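Local coordinates for protein fumarate lyase (Mesorhizobium sp., PDB 3C8T) that belongs to the largely helical fumarate lyase family and assembles from four copies of its chain, each built round long packed helices, at residues L20-E34 with I107-G119. Residues are numbered along the deposited sequence; the frame is centred on the assembly and turned at random.
Sequences LFSAQSFISRCVETE and IMDTATVLQIRDG
R29 lies along A111, L114, Q115 and D118 of the long helix 104-140, and its guanidinium is fixed from several directions. R29 NH2 forms a salt bridge to D118 OD2 at 2.8 Å; the oxygen lies in the guanidinium plane, but the nitrogen stands above the carboxylate plane, 40° out of it. One turn further along its own helix, E32 OE1 takes R29 NE at 2.9 Å and, more weakly, NH1. L114 CB covers one guanidinium face. A water bound to L114 O and D118 OD1 also lies near R29 NH1, though that bond is weak.

Beside this network the Q115 chain, extended beyond CG, pushes its amide among L20, S25, F26 and R29. Q115 NE2 gives L20 O a weak, bent bond of 3.0 Å. Q115 OE1 sits at the F26 ring edge, 3.6 Å from F26 CD1, with ring and amide planes 41° apart. The trans chi1 of F26 swings its ring among M108, A111, T112 and Q115, so that the edge also reaches M108 O and T112 OG1; C30 SG covers one ring face, and Y8 of a second subunit meets the ring edge-to-face.

At one end L20 CD1 rests on D118 CB, while L20 CD2 comes 3.4 Å from G119 N. At the other, I107 packs CG2 on C30 and CD1 on T33, a knob whose OG1 bonds back to R29 O.

The short segments run at 115° to each other with axes 8.5 Å apart; R29 CB lies 3.7 Å from A111 CB, consistent with the small alanine permitting close approach. Chemically the crossing is mixed: aromatic F26 and polar or charged R29, T33 and Q115 are the knobs, with apolar contacts around them. E32 and D118 probably offset the charge of R29, with R117 nearby but not touching.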
# COMPACT_ATOMS: atom_id res chain seq x y z
N LEU A 20 2.11 6.47 26.58
CA LEU A 20 3.37 6.94 26.05
C LEU A 20 3.32 8.03 24.94
O LEU A 20 4.14 8.94 24.95
CB LEU A 20 4.17 5.77 25.57
CG LEU A 20 5.47 6.19 24.90
CD1 LEU A 20 6.41 6.89 25.91
CD2 LEU A 20 6.10 4.96 24.25
N PHE A 21 2.38 7.94 24.01
CA PHE A 21 2.30 8.92 22.92
C PHE A 21 1.17 9.95 23.11
O PHE A 21 0.83 10.69 22.18
CB PHE A 21 2.18 8.20 21.56
CG PHE A 21 3.48 7.64 21.06
CD1 PHE A 21 4.41 8.47 20.40
CD2 PHE A 21 3.82 6.31 21.29
CE1 PHE A 21 5.63 7.97 19.95
CE2 PHE A 21 5.08 5.80 20.85
CZ PHE A 21 5.98 6.63 20.19
N SER A 22 0.61 9.99 24.32
CA SER A 22 -0.43 10.96 24.67
C SER A 22 0.14 12.39 24.63
O SER A 22 1.35 12.60 24.66
CB SER A 22 -0.97 10.65 26.08
OG SER A 22 0.04 10.87 27.05
N ALA A 23 -0.74 13.36 24.60
CA ALA A 23 -0.34 14.76 24.58
C ALA A 23 0.50 15.13 25.81
O ALA A 23 1.54 15.80 25.69
CB ALA A 23 -1.54 15.60 24.53
N GLN A 24 0.03 14.68 26.98
CA GLN A 24 0.64 14.99 28.27
C GLN A 24 2.07 14.49 28.30
O GLN A 24 3.00 15.20 28.71
CB GLN A 24 -0.17 14.34 29.40
CG GLN A 24 -1.66 14.86 29.55
CD GLN A 24 -2.65 14.58 28.35
OE1 GLN A 24 -2.40 13.79 27.41
NE2 GLN A 24 -3.81 15.25 28.41
N SER A 25 2.25 13.23 27.90
CA SER A 25 3.57 12.68 27.81
C SER A 25 4.44 13.42 26.77
O SER A 25 5.57 13.75 27.05
CB SER A 25 3.50 11.17 27.55
OG SER A 25 4.80 10.64 27.64
N PHE A 26 3.91 13.73 25.60
CA PHE A 26 4.66 14.46 24.55
C PHE A 26 5.16 15.79 25.09
O PHE A 26 6.35 16.07 25.08
CB PHE A 26 3.80 14.67 23.29
CG PHE A 26 4.53 15.37 22.16
CD1 PHE A 26 5.59 14.75 21.50
CD2 PHE A 26 4.13 16.64 21.73
CE1 PHE A 26 6.27 15.38 20.45
CE2 PHE A 26 4.80 17.28 20.68
CZ PHE A 26 5.89 16.65 20.05
N ILE A 27 4.23 16.61 25.57
CA ILE A 27 4.50 17.87 26.23
C ILE A 27 5.55 17.74 27.31
O ILE A 27 6.50 18.52 27.33
CB ILE A 27 3.20 18.56 26.80
CG1 ILE A 27 2.27 18.94 25.63
CG2 ILE A 27 3.55 19.77 27.73
CD1 ILE A 27 2.96 19.69 24.46
N SER A 28 5.42 16.78 28.22
CA SER A 28 6.47 16.66 29.27
C SER A 28 7.91 16.37 28.70
O SER A 28 8.91 16.88 29.24
CB SER A 28 6.07 15.69 30.37
OG SER A 28 6.22 14.38 29.92
N ARG A 29 8.00 15.61 27.61
CA ARG A 29 9.28 15.41 26.90
C ARG A 29 9.75 16.69 26.21
O ARG A 29 10.95 16.92 26.11
CB ARG A 29 9.22 14.30 25.83
CG ARG A 29 8.62 12.93 26.23
CD ARG A 29 8.84 12.48 27.67
NE ARG A 29 10.23 12.14 27.99
CZ ARG A 29 10.70 10.90 28.13
NH1 ARG A 29 11.98 10.69 28.43
NH2 ARG A 29 9.90 9.86 27.95
N CYS A 30 8.80 17.50 25.73
CA CYS A 30 9.07 18.83 25.17
C CYS A 30 9.71 19.78 26.18
O CYS A 30 10.72 20.43 25.88
CB CYS A 30 7.82 19.46 24.56
SG CYS A 30 7.30 18.76 22.91
N VAL A 31 9.13 19.83 27.38
CA VAL A 31 9.73 20.54 28.51
C VAL A 31 11.11 19.96 28.84
O VAL A 31 12.09 20.71 28.96
CB VAL A 31 8.80 20.50 29.76
CG1 VAL A 31 9.41 21.27 30.91
CG2 VAL A 31 7.41 21.04 29.43
N GLU A 32 11.19 18.63 28.96
CA GLU A 32 12.47 17.95 29.23
C GLU A 32 13.57 18.40 28.26
O GLU A 32 14.69 18.68 28.67
CB GLU A 32 12.30 16.41 29.27
CG GLU A 32 13.62 15.65 29.30
CD GLU A 32 13.50 14.13 29.35
OE1 GLU A 32 12.36 13.58 29.38
OE2 GLU A 32 14.58 13.47 29.37
N THR A 33 13.23 18.51 26.98
CA THR A 33 14.15 18.93 25.92
C THR A 33 14.59 20.39 26.11
O THR A 33 15.78 20.70 26.00
CB THR A 33 13.47 18.74 24.55
OG1 THR A 33 13.06 17.37 24.41
CG2 THR A 33 14.37 19.17 23.35
N GLU A 34 13.63 21.29 26.37
CA GLU A 34 13.92 22.73 26.51
C GLU A 34 14.82 23.01 27.73
O GLU A 34 15.70 23.87 27.66
CB GLU A 34 12.63 23.52 26.66
CG GLU A 34 11.78 23.56 25.40
CD GLU A 34 12.14 24.69 24.44
OE1 GLU A 34 13.14 25.42 24.69
OE2 GLU A 34 11.40 24.87 23.45
N ILE A 107 12.42 20.60 18.78
CA ILE A 107 11.82 20.18 20.04
C ILE A 107 10.89 19.00 19.83
O ILE A 107 10.91 18.04 20.63
CB ILE A 107 11.06 21.33 20.77
CG1 ILE A 107 11.92 22.60 20.89
CG2 ILE A 107 10.60 20.86 22.16
CD1 ILE A 107 13.30 22.44 21.59
N MET A 108 10.10 19.06 18.74
CA MET A 108 9.15 17.99 18.38
C MET A 108 9.82 16.68 17.93
O MET A 108 9.38 15.61 18.33
CB MET A 108 8.15 18.48 17.33
CG MET A 108 7.22 19.59 17.84
SD MET A 108 5.95 20.18 16.66
CE MET A 108 4.84 18.76 16.77
N ASP A 109 10.90 16.78 17.14
CA ASP A 109 11.69 15.62 16.74
C ASP A 109 12.37 14.97 17.93
O ASP A 109 12.35 13.75 18.12
CB ASP A 109 12.80 16.04 15.76
CG ASP A 109 12.38 15.98 14.28
OD1 ASP A 109 11.24 15.60 13.97
OD2 ASP A 109 13.22 16.30 13.41
N THR A 110 12.99 15.81 18.75
CA THR A 110 13.70 15.32 19.94
C THR A 110 12.78 14.71 20.97
O THR A 110 13.08 13.64 21.49
CB THR A 110 14.57 16.42 20.59
OG1 THR A 110 15.58 16.85 19.66
CG2 THR A 110 15.26 15.85 21.84
N ALA A 111 11.67 15.37 21.28
CA ALA A 111 10.65 14.76 22.16
C ALA A 111 10.11 13.44 21.62
O ALA A 111 9.85 12.51 22.39
CB ALA A 111 9.49 15.72 22.41
N THR A 112 9.88 13.38 20.30
CA THR A 112 9.51 12.13 19.62
C THR A 112 10.56 11.06 19.83
O THR A 112 10.21 9.91 20.15
CB THR A 112 9.22 12.35 18.11
OG1 THR A 112 8.14 13.28 17.99
CG2 THR A 112 8.84 11.05 17.37
N VAL A 113 11.83 11.41 19.66
CA VAL A 113 12.90 10.44 19.89
C VAL A 113 12.89 9.91 21.34
O VAL A 113 13.08 8.73 21.59
CB VAL A 113 14.28 10.99 19.41
CG1 VAL A 113 15.44 10.25 20.02
CG2 VAL A 113 14.38 10.95 17.86
N LEU A 114 12.59 10.77 22.30
CA LEU A 114 12.52 10.35 23.69
C LEU A 114 11.39 9.32 23.92
O LEU A 114 11.56 8.35 24.67
CB LEU A 114 12.34 11.56 24.64
CG LEU A 114 13.55 12.51 24.65
CD1 LEU A 114 13.17 13.83 25.33
CD2 LEU A 114 14.72 11.87 25.32
N GLN A 115 10.23 9.56 23.31
CA GLN A 115 9.15 8.59 23.34
C GLN A 115 9.56 7.28 22.64
O GLN A 115 9.36 6.20 23.18
CB GLN A 115 7.95 9.20 22.67
CG GLN A 115 7.27 10.36 23.46
CD GLN A 115 6.16 11.01 22.63
OE1 GLN A 115 6.35 11.27 21.46
NE2 GLN A 115 5.00 11.22 23.24
N ILE A 116 10.11 7.37 21.42
CA ILE A 116 10.64 6.18 20.71
C ILE A 116 11.61 5.32 21.58
O ILE A 116 11.57 4.09 21.51
CB ILE A 116 11.29 6.57 19.34
CG1 ILE A 116 10.20 7.14 18.37
CG2 ILE A 116 11.93 5.38 18.66
CD1 ILE A 116 10.75 7.73 17.05
N ARG A 117 12.47 5.97 22.37
CA ARG A 117 13.29 5.24 23.33
C ARG A 117 12.44 4.39 24.30
O ARG A 117 12.71 3.19 24.50
CB ARG A 117 14.20 6.18 24.12
CG ARG A 117 15.14 5.39 25.00
CD ARG A 117 16.42 6.13 25.29
NE ARG A 117 16.14 7.38 25.99
CZ ARG A 117 17.07 8.26 26.31
NH1 ARG A 117 18.33 8.02 26.00
NH2 ARG A 117 16.73 9.37 26.93
N ASP A 118 11.43 5.02 24.91
CA ASP A 118 10.48 4.26 25.75
C ASP A 118 9.67 3.24 24.93
O ASP A 118 9.46 2.14 25.37
CB ASP A 118 9.53 5.20 26.51
CG ASP A 118 10.26 6.16 27.48
OD1 ASP A 118 11.49 5.99 27.69
OD2 ASP A 118 9.59 7.08 28.02
N GLY A 119 9.18 3.65 23.75
CA GLY A 119 8.45 2.73 22.85
C GLY A 119 9.27 1.47 22.50
O GLY A 119 8.75 0.37 22.50
O HOH W 1 2.62 12.24 21.30
O HOH W 2 12.99 8.25 26.90